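Local coordinates for lipoprotein LpqN (PDB 6E5D) that takes part in building the mycobacterial cell envelope, interacting with periplasmic loop domains of the mycolate transporters MmpL3 and MmpL11, and is required for intracellular survival, at residues A135-F140 and T187-S192. Sequence-based numbering, arbitrary orientation.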
loop_
_atom_site.group_PDB
_atom_site.type_symbol
_atom_site.label_atom_id
_atom_site.label_comp_id
_atom_site.label_asym_id
_atom_site.label_seq_id
_atom_site.Cartn_x
_atom_site.Cartn_y
_atom_site.Cartn_z
ATOM N N ALA A 135 10.040 11.283 7.043
ATOM C CA ALA A 135 11.066 10.678 6.200
ATOM C C ALA A 135 11.450 9.288 6.689
ATOM O O ALA A 135 11.852 8.439 5.883
ATOM C CB ALA A 135 12.301 11.576 6.148
ATOM N N LYS A 136 11.340 9.032 7.995
ATOM C CA LYS A 136 11.678 7.712 8.511
ATOM C C LYS A 136 10.634 6.674 8.116
ATOM O O LYS A 136 10.978 5.504 7.906
ATOM C CB LYS A 136 11.841 7.771 10.031
ATOM C CG LYS A 136 13.083 8.537 10.484
ATOM C CD LYS A 136 14.362 7.796 10.111
ATOM C CE LYS A 136 15.603 8.622 10.389
ATOM N NZ LYS A 136 16.834 7.913 9.941
ATOM N N VAL A 137 9.366 7.073 7.996
ATOM C CA VAL A 137 8.351 6.147 7.504
ATOM C C VAL A 137 8.721 5.663 6.110
ATOM O O VAL A 137 8.622 4.468 5.802
ATOM C CB VAL A 137 6.961 6.809 7.523
ATOM C CG1 VAL A 137 5.912 5.868 6.927
ATOM C CG2 VAL A 137 6.586 7.206 8.945
ATOM N N LEU A 138 9.160 6.579 5.246
ATOM C CA LEU A 138 9.539 6.185 3.895
ATOM C C LEU A 138 10.859 5.426 3.882
ATOM O O LEU A 138 11.037 4.515 3.068
ATOM C CB LEU A 138 9.627 7.414 2.991
ATOM C CG LEU A 138 8.332 8.205 2.783
ATOM C CD1 LEU A 138 8.533 9.266 1.717
ATOM C CD2 LEU A 138 7.163 7.295 2.416
ATOM N N GLN A 139 11.792 5.784 4.765
ATOM C CA GLN A 139 13.065 5.072 4.815
ATOM C C GLN A 139 12.853 3.585 5.076
ATOM O O GLN A 139 13.546 2.740 4.497
ATOM C CB GLN A 139 13.962 5.685 5.889
ATOM C CG GLN A 139 15.308 4.995 6.034
ATOM C CD GLN A 139 16.207 5.672 7.046
ATOM O OE1 GLN A 139 15.961 6.809 7.455
ATOM N NE2 GLN A 139 17.260 4.976 7.457
ATOM N N PHE A 140 11.891 3.244 5.931
ATOM C CA PHE A 140 11.668 1.868 6.349
ATOM C C PHE A 140 10.519 1.202 5.604
ATOM O O PHE A 140 10.205 0.040 5.884
ATOM C CB PHE A 140 11.415 1.825 7.858
ATOM C CG PHE A 140 12.525 2.437 8.668
ATOM C CD1 PHE A 140 13.841 2.071 8.444
ATOM C CD2 PHE A 140 12.254 3.393 9.631
ATOM C CE1 PHE A 140 14.867 2.633 9.180
ATOM C CE2 PHE A 140 13.277 3.961 10.370
ATOM C CZ PHE A 140 14.584 3.583 10.141
ATOM N N THR A 187 3.965 3.616 -0.641
ATOM C CA THR A 187 3.716 4.207 0.667
ATOM C C THR A 187 3.789 5.721 0.533
ATOM O O THR A 187 4.751 6.249 -0.032
ATOM C CB THR A 187 4.739 3.707 1.694
ATOM O OG1 THR A 187 4.646 2.281 1.807
ATOM C CG2 THR A 187 4.507 4.345 3.060
ATOM N N VAL A 188 2.764 6.412 1.029
ATOM C CA VAL A 188 2.685 7.868 0.973
ATOM C C VAL A 188 2.520 8.384 2.394
ATOM O O VAL A 188 1.653 7.904 3.133
ATOM C CB VAL A 188 1.515 8.348 0.092
ATOM C CG1 VAL A 188 1.557 9.861 -0.090
ATOM C CG2 VAL A 188 1.512 7.636 -1.264
ATOM N N VAL A 189 3.340 9.364 2.774
ATOM C CA VAL A 189 3.214 10.031 4.065
ATOM C C VAL A 189 2.462 11.339 3.857
ATOM O O VAL A 189 2.744 12.087 2.913
ATOM C CB VAL A 189 4.585 10.267 4.724
ATOM C CG1 VAL A 189 5.207 8.933 5.125
ATOM C CG2 VAL A 189 5.524 11.052 3.804
ATOM N N ILE A 190 1.500 11.606 4.733
ATOM C CA ILE A 190 0.561 12.710 4.554
ATOM C C ILE A 190 0.530 13.517 5.848
ATOM O O ILE A 190 -0.357 13.307 6.690
ATOM C CB ILE A 190 -0.834 12.187 4.172
ATOM C CG1 ILE A 190 -0.756 11.325 2.907
ATOM C CG2 ILE A 190 -1.810 13.341 3.958
ATOM C CD1 ILE A 190 -2.033 10.563 2.619
ATOM N N PRO A 191 1.481 14.424 6.065
ATOM C CA PRO A 191 1.467 15.224 7.294
ATOM C C PRO A 191 0.260 16.148 7.324
ATOM O O PRO A 191 -0.033 16.847 6.352
ATOM C CB PRO A 191 2.782 16.012 7.225
ATOM C CG PRO A 191 3.627 15.279 6.232
ATOM C CD PRO A 191 2.670 14.704 5.242
ATOM N N SER A 192 -0.435 16.157 8.456
ATOM C CA SER A 192 -1.655 16.937 8.587
ATOM C C SER A 192 -1.695 17.533 9.989
ATOM O O SER A 192 -0.724 17.458 10.749
ATOM C CB SER A 192 -2.878 16.061 8.283
ATOM O OG SER A 192 -3.969 16.843 7.830
#
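Val189 and Leu138 bury the most surface where helix 134-139 lies on strand 179-192, and they illustrate how a short helix can be seated on a β-sheet largely by branched aliphatic groups. The two side chains meet end-on, and both methyls of Val189 are used. Val189 CG1, which lies opposite its own carbonyl carbon (chi1 -68°), meets Leu138 CD2 at 3.7 Å, while Val189 CG2 faces Leu138 CD1 at 4.1 Å. The fork of the leucine thus meets the fork of the valine.

Val137, one residue earlier on the helix, handles the same partner differently. It passes alongside Val189, pointing the other way, bringing Val137 CG1 to 3.6 Å from Val189 CG1. Val189 CG1 is thus touched by two consecutive helix residues, Val137 and Leu138. Leu138 CD2 also rests against the carbonyl oxygen Thr187 O, at 3.6 Å, with the methyl Thr187 CG2 at 4.0 Å from the same leucine carbon. Thr187 turns this methyl to the helix, while its hydroxyl OG1 is hydrogen-bonded to Gln200.

No hydrogen bond joins the segments. The alternation of the strand selects Thr187 and Val189 for the helix side, whereas Val188 points to the other face of the sheet. The axes of 135-139 and 187-192 run almost antiparallel, at 172°, and come within 8.5 Å. This is α/β packing on one face of the large antiparallel sheet, in a family of the Mog1p/PsbP clan.

Around this contact, Ile61 and Tyr64 of helix 61-67 pack against Val137, and Val198 of strand 195-206 touches both Val137 and Thr187. Ser166 of strand 165-176 borders Leu138 and Val189, so the helix covers the sheet where 179-192 runs between its two antiparallel neighbours, while Val188 packs on Ile226 of strand 225-227.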